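Local coordinates for vascular protein tyrosine phosphatase 1 (Rattus norvegicus, PDB 3I36), which probably removes phosphate from phosphotyrosine residues of other proteins, through the classical tyrosine phosphatase catalytic domain of a membrane-bound receptor, at residues S85-S90 with D98-N103; Q118-N123 with E155-S160. All coordinates share one frame; numbering follows the deposited sequence.

Contact 1 of 2, residues S85-S90 with D98-N103; sequences SRVKLS and DYINAN
The R86 guanidinium meets the D98 carboxylate at its edge, while CG of K88 lies over the centre of one guanidinium face. NH1 of R86 reaches OD1 of D98 at 2.9 Å and NH2 of R86 reaches OD2 of D98 at 2.8 Å, an end-on salt bridge with one nitrogen for each oxygen. The two flat groups are turned 56° against each other, and the oxygens are met differently: OD2 on its syn side but tilted out of the carboxylate plane, OD1 from well above it. An extended chain from CG to NE carries the guanidinium this far, and D83 adds a long, weak ion pair at NE.

Water 1 sits in the same guanidinium plane. It accepts from NH1 of R86 and from the I100 amide, and its oxygen lies 2.6 Å from V87 O, to which it donates, bridging the backbones between two direct bonds. These are V87 N to A102 O at 2.9 Å, and L89 N to D98 O at 2.7 Å, the latter nearly straight at 175°.

Apolar contacts accompany these bonds. V87 has CG2 anti to its carbonyl carbon (CG1 anti to N, chi1 177°), and CG2 rests 3.7 Å from CB of A102; CD1 of L89 packs 3.9 Å from CB of I100. M131 of helix 125-134 touches V87, L89 and A102. At the other end, the OG of S85 is hydrogen-bonded to the carbonyl of H282.

With R86 opposite N103, the backbones make a short, weakly paired, hairpin-like antiparallel arrangement, its second arm turning a corner at N101, the centre of an inverse gamma turn, before entering edge strand 102-105 of the central mixed sheet in the tyrosine phosphatase catalytic domain.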
ATOM      1  N   SER A  85      -1.069 -14.993   2.544  1.00 12.24           N
ATOM      2  CA  SER A  85      -1.795 -13.739   2.476  1.00  8.86           C
ATOM      3  C   SER A  85      -1.956 -13.263   1.045  1.00  7.81           C
ATOM      4  O   SER A  85      -2.501 -12.190   0.804  1.00 10.59           O
ATOM      5  CB  SER A  85      -1.022 -12.667   3.256  1.00 15.19           C
ATOM      6  OG  SER A  85       0.304 -12.564   2.745  1.00 11.45           O
ATOM      7  N   ARG A  86      -1.475 -14.055   0.093  1.00  8.45           N
ATOM      8  CA  ARG A  86      -1.424 -13.564  -1.268  1.00 11.21           C
ATOM      9  C   ARG A  86      -2.835 -13.442  -1.824  1.00 12.97           C
ATOM     10  O   ARG A  86      -3.745 -14.195  -1.452  1.00 12.60           O
ATOM     11  CB  ARG A  86      -0.541 -14.454  -2.156  1.00 11.25           C
ATOM     12  CG  ARG A  86      -1.155 -15.783  -2.510  1.00 11.03           C
ATOM     13  CD  ARG A  86      -0.237 -16.536  -3.450  1.00 13.53           C
ATOM     14  NE  ARG A  86      -0.810 -17.813  -3.826  1.00 15.47           N
ATOM     15  CZ  ARG A  86      -1.405 -18.034  -4.993  1.00 14.67           C
ATOM     16  NH1 ARG A  86      -1.492 -17.058  -5.886  1.00 12.48           N
ATOM     17  NH2 ARG A  86      -1.907 -19.225  -5.255  1.00 14.83           N
ATOM     18  N   VAL A  87      -3.012 -12.469  -2.701  1.00 10.24           N
ATOM     19  CA  VAL A  87      -4.287 -12.264  -3.350  1.00  9.67           C
ATOM     20  C   VAL A  87      -4.378 -13.295  -4.465  1.00 13.88           C
ATOM     21  O   VAL A  87      -3.520 -13.342  -5.337  1.00 16.25           O
ATOM     22  CB  VAL A  87      -4.376 -10.851  -3.928  1.00 10.70           C
ATOM     23  CG1 VAL A  87      -5.682 -10.660  -4.663  1.00 10.04           C
ATOM     24  CG2 VAL A  87      -4.198  -9.800  -2.805  1.00  9.45           C
ATOM     25  N   LYS A  88      -5.416 -14.120  -4.433  1.00 12.74           N
ATOM     26  CA  LYS A  88      -5.574 -15.161  -5.438  1.00 16.75           C
ATOM     27  C   LYS A  88      -6.663 -14.756  -6.401  1.00 16.52           C
ATOM     28  O   LYS A  88      -7.779 -14.478  -5.988  1.00 15.40           O
ATOM     29  CB  LYS A  88      -5.936 -16.487  -4.779  1.00 17.03           C
ATOM     30  CG  LYS A  88      -4.856 -17.015  -3.862  1.00 19.14           C
ATOM     31  CD  LYS A  88      -5.304 -18.276  -3.154  1.00 28.42           C
ATOM     32  CE  LYS A  88      -4.406 -18.571  -1.963  1.00 34.79           C
ATOM     33  NZ  LYS A  88      -4.807 -19.819  -1.249  1.00 39.97           N
ATOM     34  N   LEU A  89      -6.334 -14.711  -7.688  1.00 14.12           N
ATOM     35  CA  LEU A  89      -7.306 -14.331  -8.692  1.00 14.33           C
ATOM     36  C   LEU A  89      -8.018 -15.559  -9.225  1.00 17.60           C
ATOM     37  O   LEU A  89      -7.667 -16.684  -8.886  1.00 15.18           O
ATOM     38  CB  LEU A  89      -6.616 -13.589  -9.828  1.00 13.02           C
ATOM     39  CG  LEU A  89      -5.713 -12.457  -9.328  1.00 11.38           C
ATOM     40  CD1 LEU A  89      -5.027 -11.781 -10.513  1.00 17.62           C
ATOM     41  CD2 LEU A  89      -6.519 -11.453  -8.473  1.00 14.99           C
ATOM     42  N   SER A  90      -9.034 -15.328 -10.046  1.00 17.49           N
ATOM     43  CA  SER A  90      -9.761 -16.408 -10.679  1.00 21.07           C
ATOM     44  C   SER A  90      -8.795 -17.175 -11.559  1.00 21.29           C
ATOM     45  O   SER A  90      -7.750 -16.663 -11.963  1.00 18.61           O
ATOM     46  CB  SER A  90     -10.891 -15.847 -11.541  1.00 22.22           C
ATOM     47  OG  SER A  90     -10.373 -14.887 -12.444  1.00 27.85           O
ATOM     48  N   ASP A  98      -4.046 -17.598 -11.074  1.00 15.67           N
ATOM     49  CA  ASP A  98      -4.527 -17.002  -9.834  1.00 13.27           C
ATOM     50  C   ASP A  98      -3.516 -16.006  -9.287  1.00 17.13           C
ATOM     51  O   ASP A  98      -3.767 -15.303  -8.306  1.00 15.29           O
ATOM     52  CB  ASP A  98      -4.864 -18.081  -8.792  1.00 14.02           C
ATOM     53  CG  ASP A  98      -3.629 -18.672  -8.099  1.00 19.04           C
ATOM     54  OD1 ASP A  98      -2.478 -18.234  -8.331  1.00 16.71           O
ATOM     55  OD2 ASP A  98      -3.823 -19.593  -7.286  1.00 23.97           O
ATOM     56  N   TYR A  99      -2.380 -15.917  -9.955  1.00 14.68           N
ATOM     57  CA  TYR A  99      -1.238 -15.286  -9.323  1.00 14.92           C
ATOM     58  C   TYR A  99      -1.122 -13.817  -9.629  1.00 12.45           C
ATOM     59  O   TYR A  99      -1.184 -13.393 -10.785  1.00 15.22           O
ATOM     60  CB  TYR A  99       0.078 -15.954  -9.707  1.00 10.89           C
ATOM     61  CG  TYR A  99       1.201 -15.292  -8.976  1.00 10.41           C
ATOM     62  CD1 TYR A  99       1.496 -15.650  -7.665  1.00 13.63           C
ATOM     63  CD2 TYR A  99       1.928 -14.262  -9.562  1.00 12.41           C
ATOM     64  CE1 TYR A  99       2.498 -15.019  -6.962  1.00 13.52           C
ATOM     65  CE2 TYR A  99       2.953 -13.626  -8.867  1.00 11.63           C
ATOM     66  CZ  TYR A  99       3.223 -14.015  -7.559  1.00 12.19           C
ATOM     67  OH  TYR A  99       4.213 -13.397  -6.853  1.00 11.00           O
ATOM     68  N   ILE A 100      -0.922 -13.047  -8.571  1.00 10.86           N
ATOM     69  CA  ILE A 100      -0.511 -11.670  -8.722  1.00 10.88           C
ATOM     70  C   ILE A 100       0.355 -11.341  -7.528  1.00 11.23           C
ATOM     71  O   ILE A 100       0.155 -11.867  -6.423  1.00 12.53           O
ATOM     72  CB  ILE A 100      -1.712 -10.718  -8.794  1.00  9.69           C
ATOM     73  CG1 ILE A 100      -1.228  -9.271  -9.023  1.00 12.89           C
ATOM     74  CG2 ILE A 100      -2.551 -10.859  -7.518  1.00 10.40           C
ATOM     75  CD1 ILE A 100      -2.301  -8.347  -9.600  1.00 11.50           C
ATOM     76  N   ASN A 101       1.348 -10.499  -7.755  1.00 10.90           N
ATOM     77  CA  ASN A 101       2.228 -10.126  -6.681  1.00  8.56           C
ATOM     78  C   ASN A 101       1.519  -9.098  -5.822  1.00 11.21           C
ATOM     79  O   ASN A 101       1.612  -7.896  -6.064  1.00 10.32           O
ATOM     80  CB  ASN A 101       3.533  -9.561  -7.205  1.00  9.70           C
ATOM     81  CG  ASN A 101       4.556  -9.434  -6.108  1.00 12.83           C
ATOM     82  OD1 ASN A 101       4.266  -8.863  -5.051  1.00 13.73           O
ATOM     83  ND2 ASN A 101       5.743  -9.991  -6.327  1.00 10.90           N
ATOM     84  N   ALA A 102       0.773  -9.604  -4.849  1.00  8.59           N
ATOM     85  CA  ALA A 102      -0.088  -8.783  -4.010  1.00  9.59           C
ATOM     86  C   ALA A 102      -0.465  -9.601  -2.797  1.00  6.74           C
ATOM     87  O   ALA A 102      -0.616 -10.825  -2.875  1.00 11.05           O
ATOM     88  CB  ALA A 102      -1.355  -8.372  -4.772  1.00  7.56           C
ATOM     89  N   ASN A 103      -0.631  -8.925  -1.668  1.00 11.22           N
ATOM     90  CA  ASN A 103      -1.100  -9.592  -0.466  1.00  7.96           C
ATOM     91  C   ASN A 103      -2.147  -8.734   0.196  1.00  6.46           C
ATOM     92  O   ASN A 103      -2.066  -7.507   0.151  1.00  8.07           O
ATOM     93  CB  ASN A 103       0.036  -9.766   0.538  1.00  8.76           C
ATOM     94  CG  ASN A 103       1.107 -10.675   0.027  1.00 10.41           C
ATOM     95  OD1 ASN A 103       1.043 -11.901   0.192  1.00 15.43           O
ATOM     96  ND2 ASN A 103       2.101 -10.088  -0.599  1.00  6.41           N
TER
HETATM   97  O   HOH W   1      -1.160 -14.216  -5.765  1.00 12.12           O

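Contact 2 of 2, residues Q118-N123 with E155-S160; sequences QGPLPN and EEYWPS
P120 and Y157 bring together two loops of the tyrosine phosphatase fold: segment 118-123 follows strand 114-117 and precedes helix 125-134, whereas the loop segment 155-160 leads toward strand 164-166. Neither segment is regular helix or strand, and the two backbones come nearest at L121 and E155.

The polar link is one backbone hydrogen bond, from E155 N to P120 O at 3.1 Å, with an N-H...O angle of 160°. The neighbouring carbonyl, that of G119, is bonded to the side chain of R75.

Apolar contact is made chiefly by the P120 ring, which crosses the Y157 side chain at about a right angle. CG of P120 reaches CD2 of Y157 at 3.5 Å, and CD of P120 lies alongside the same carbon; the approach to the aromatic ring is oblique. Over the centre of one Y157 face lies CE3 of W158. The Y157 ring is set by a chi1 of 54°, which places CG between the backbone N and the carbonyl carbon, and its hydroxyl is hydrogen-bonded to H243 and Q202. H243 immediately precedes C244, the probable phosphocysteine nucleophile, so the Y157 hydroxyl ties this contact to the residue just before that cysteine.

A third group is the van der Waals contact of E155 with P122. The glutamate chain bends at chi2 (-55°), folding its carboxylate back across the proline at about a right angle, with CD of E155 3.5 Å from CG of P122 and CG of E155 3.4 Å from P122 N.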
ATOM      1  N   GLN A 118       2.621  -4.725  -6.069  1.00 10.81           N
ATOM      2  CA  GLN A 118       3.678  -4.027  -6.763  1.00 12.01           C
ATOM      3  C   GLN A 118       3.072  -3.148  -7.847  1.00 10.79           C
ATOM      4  O   GLN A 118       1.928  -3.351  -8.265  1.00 11.51           O
ATOM      5  CB  GLN A 118       4.593  -5.042  -7.422  1.00  9.46           C
ATOM      6  CG  GLN A 118       3.891  -5.789  -8.533  1.00 11.41           C
ATOM      7  CD  GLN A 118       4.725  -6.919  -9.100  1.00 14.11           C
ATOM      8  OE1 GLN A 118       5.689  -7.374  -8.481  1.00 14.07           O
ATOM      9  NE2 GLN A 118       4.339  -7.397 -10.271  1.00 12.41           N
ATOM     10  N   GLY A 119       3.840  -2.178  -8.316  1.00 10.58           N
ATOM     11  CA  GLY A 119       3.419  -1.429  -9.485  1.00  9.44           C
ATOM     12  C   GLY A 119       3.397  -2.454 -10.598  1.00 15.33           C
ATOM     13  O   GLY A 119       4.374  -3.184 -10.785  1.00 14.31           O
ATOM     14  N   PRO A 120       2.280  -2.538 -11.329  1.00 14.11           N
ATOM     15  CA  PRO A 120       2.191  -3.658 -12.262  1.00 11.09           C
ATOM     16  C   PRO A 120       3.147  -3.516 -13.431  1.00 12.29           C
ATOM     17  O   PRO A 120       3.605  -2.425 -13.772  1.00 13.87           O
ATOM     18  CB  PRO A 120       0.747  -3.580 -12.762  1.00 14.90           C
ATOM     19  CG  PRO A 120       0.347  -2.157 -12.514  1.00 14.75           C
ATOM     20  CD  PRO A 120       1.000  -1.819 -11.226  1.00 13.17           C
ATOM     21  N   LEU A 121       3.419  -4.654 -14.046  1.00 11.32           N
ATOM     22  CA  LEU A 121       4.326  -4.746 -15.191  1.00 10.40           C
ATOM     23  C   LEU A 121       3.512  -4.799 -16.463  1.00 12.75           C
ATOM     24  O   LEU A 121       2.308  -5.031 -16.415  1.00 15.96           O
ATOM     25  CB  LEU A 121       5.116  -6.041 -15.071  1.00 11.26           C
ATOM     26  CG  LEU A 121       6.029  -6.098 -13.840  1.00 12.67           C
ATOM     27  CD1 LEU A 121       6.246  -7.541 -13.412  1.00 12.25           C
ATOM     28  CD2 LEU A 121       7.363  -5.409 -14.138  1.00 18.61           C
ATOM     29  N   PRO A 122       4.170  -4.608 -17.620  1.00 18.01           N
ATOM     30  CA  PRO A 122       3.405  -4.669 -18.868  1.00 14.69           C
ATOM     31  C   PRO A 122       2.665  -5.987 -18.985  1.00 16.18           C
ATOM     32  O   PRO A 122       1.531  -6.009 -19.475  1.00 17.18           O
ATOM     33  CB  PRO A 122       4.485  -4.559 -19.946  1.00 17.90           C
ATOM     34  CG  PRO A 122       5.570  -3.773 -19.294  1.00 16.76           C
ATOM     35  CD  PRO A 122       5.581  -4.257 -17.856  1.00 18.63           C
ATOM     36  N   ASN A 123       3.279  -7.066 -18.514  1.00 16.78           N
ATOM     37  CA  ASN A 123       2.652  -8.383 -18.619  1.00 16.77           C
ATOM     38  C   ASN A 123       1.700  -8.705 -17.473  1.00 17.17           C
ATOM     39  O   ASN A 123       1.100  -9.778 -17.450  1.00 16.79           O
ATOM     40  CB  ASN A 123       3.708  -9.491 -18.719  1.00 15.78           C
ATOM     41  CG  ASN A 123       4.607  -9.539 -17.496  1.00 14.76           C
ATOM     42  OD1 ASN A 123       5.076  -8.507 -17.030  1.00 19.70           O
ATOM     43  ND2 ASN A 123       4.855 -10.732 -16.984  1.00 19.53           N
ATOM     44  N   GLU A 155       4.160   0.557 -14.415  1.00 12.65           N
ATOM     45  CA  GLU A 155       3.524   0.854 -15.689  1.00 16.97           C
ATOM     46  C   GLU A 155       2.436   1.891 -15.482  1.00 14.90           C
ATOM     47  O   GLU A 155       1.842   1.962 -14.419  1.00 14.94           O
ATOM     48  CB  GLU A 155       2.931  -0.404 -16.329  1.00 17.48           C
ATOM     49  CG  GLU A 155       4.000  -1.348 -16.820  1.00 20.01           C
ATOM     50  CD  GLU A 155       4.949  -0.654 -17.773  1.00 22.08           C
ATOM     51  OE1 GLU A 155       4.477  -0.177 -18.822  1.00 19.98           O
ATOM     52  OE2 GLU A 155       6.158  -0.576 -17.468  1.00 24.98           O
ATOM     53  N   GLU A 156       2.187   2.705 -16.500  1.00 16.42           N
ATOM     54  CA  GLU A 156       1.031   3.574 -16.451  1.00 14.92           C
ATOM     55  C   GLU A 156      -0.145   2.688 -16.799  1.00 12.29           C
ATOM     56  O   GLU A 156      -0.507   2.529 -17.972  1.00 15.06           O
ATOM     57  CB  GLU A 156       1.161   4.725 -17.432  1.00 15.87           C
ATOM     58  CG  GLU A 156      -0.072   5.613 -17.445  1.00 19.55           C
ATOM     59  CD  GLU A 156       0.220   6.980 -18.007  1.00 28.80           C
ATOM     60  OE1 GLU A 156      -0.727   7.766 -18.175  1.00 28.26           O
ATOM     61  OE2 GLU A 156       1.402   7.271 -18.271  1.00 33.79           O
ATOM     62  N   TYR A 157      -0.721   2.083 -15.773  1.00 14.42           N
ATOM     63  CA  TYR A 157      -1.660   0.986 -15.969  1.00 16.13           C
ATOM     64  C   TYR A 157      -3.072   1.487 -16.116  1.00 13.74           C
ATOM     65  O   TYR A 157      -3.993   0.698 -16.269  1.00 15.01           O
ATOM     66  CB  TYR A 157      -1.606   0.037 -14.780  1.00 13.98           C
ATOM     67  CG  TYR A 157      -1.825   0.736 -13.465  1.00 13.40           C
ATOM     68  CD1 TYR A 157      -3.104   1.042 -13.018  1.00 10.40           C
ATOM     69  CD2 TYR A 157      -0.741   1.123 -12.685  1.00 13.80           C
ATOM     70  CE1 TYR A 157      -3.293   1.704 -11.799  1.00 13.39           C
ATOM     71  CE2 TYR A 157      -0.915   1.765 -11.480  1.00 13.03           C
ATOM     72  CZ  TYR A 157      -2.194   2.053 -11.042  1.00 13.19           C
ATOM     73  OH  TYR A 157      -2.348   2.697  -9.843  1.00 14.11           O
ATOM     74  N   TRP A 158      -3.238   2.799 -16.044  1.00 14.47           N
ATOM     75  CA  TRP A 158      -4.570   3.376 -16.083  1.00 16.55           C
ATOM     76  C   TRP A 158      -4.774   4.144 -17.377  1.00 18.43           C
ATOM     77  O   TRP A 158      -3.814   4.670 -17.952  1.00 19.62           O
ATOM     78  CB  TRP A 158      -4.780   4.298 -14.887  1.00 11.02           C
ATOM     79  CG  TRP A 158      -3.876   5.484 -14.884  1.00 14.16           C
ATOM     80  CD1 TRP A 158      -4.141   6.718 -15.400  1.00 17.24           C
ATOM     81  CD2 TRP A 158      -2.553   5.555 -14.335  1.00 15.59           C
ATOM     82  NE1 TRP A 158      -3.071   7.554 -15.197  1.00 17.61           N
ATOM     83  CE2 TRP A 158      -2.080   6.862 -14.551  1.00 15.90           C
ATOM     84  CE3 TRP A 158      -1.722   4.633 -13.680  1.00 13.82           C
ATOM     85  CZ2 TRP A 158      -0.812   7.275 -14.142  1.00 18.80           C
ATOM     86  CZ3 TRP A 158      -0.471   5.046 -13.264  1.00 17.37           C
ATOM     87  CH2 TRP A 158      -0.025   6.353 -13.496  1.00 16.32           C
ATOM     88  N   PRO A 159      -6.030   4.219 -17.835  1.00 15.76           N
ATOM     89  CA  PRO A 159      -6.310   4.900 -19.102  1.00 24.91           C
ATOM     90  C   PRO A 159      -6.538   6.387 -18.901  1.00 21.72           C
ATOM     91  O   PRO A 159      -6.651   6.867 -17.770  1.00 23.12           O
ATOM     92  CB  PRO A 159      -7.615   4.248 -19.561  1.00 24.33           C
ATOM     93  CG  PRO A 159      -8.302   3.857 -18.280  1.00 21.52           C
ATOM     94  CD  PRO A 159      -7.231   3.595 -17.251  1.00 15.57           C
ATOM     95  N   SER A 160      -6.600   7.105 -20.014  1.00 28.35           N
ATOM     96  CA  SER A 160      -7.116   8.462 -20.034  1.00 31.07           C
ATOM     97  C   SER A 160      -8.627   8.364 -20.183  1.00 32.19           C
ATOM     98  O   SER A 160      -9.225   7.313 -19.913  1.00 28.11           O
ATOM     99  CB  SER A 160      -6.547   9.219 -21.229  1.00 37.06           C
ATOM    100  OG  SER A 160      -6.991   8.634 -22.444  1.00 39.60           O
TER

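Overall arrangement
From the N terminus, contact 1 comes first: 85-90 and 98-103 close a short loop of seven residues, joining segment 85-90 to the start of edge strand 102-105. The chain then returns along strand 114-117, and contact 2 opens at 118-123. Its loop is much longer, taking in helix 125-134 and strand 139-142 before 155-160 closes it. The two loops follow in series, neither nesting nor crossing; the centres of the contacts are about 16 Å apart. They touch where CB of N101 packs 3.3 Å from OE1 of Q118. Helix 125-134 is shared: M131 lies against contact 1, L125 and F128 against contact 2, where the P120 side chain is about 9 Å from that of probable nucleophile C244.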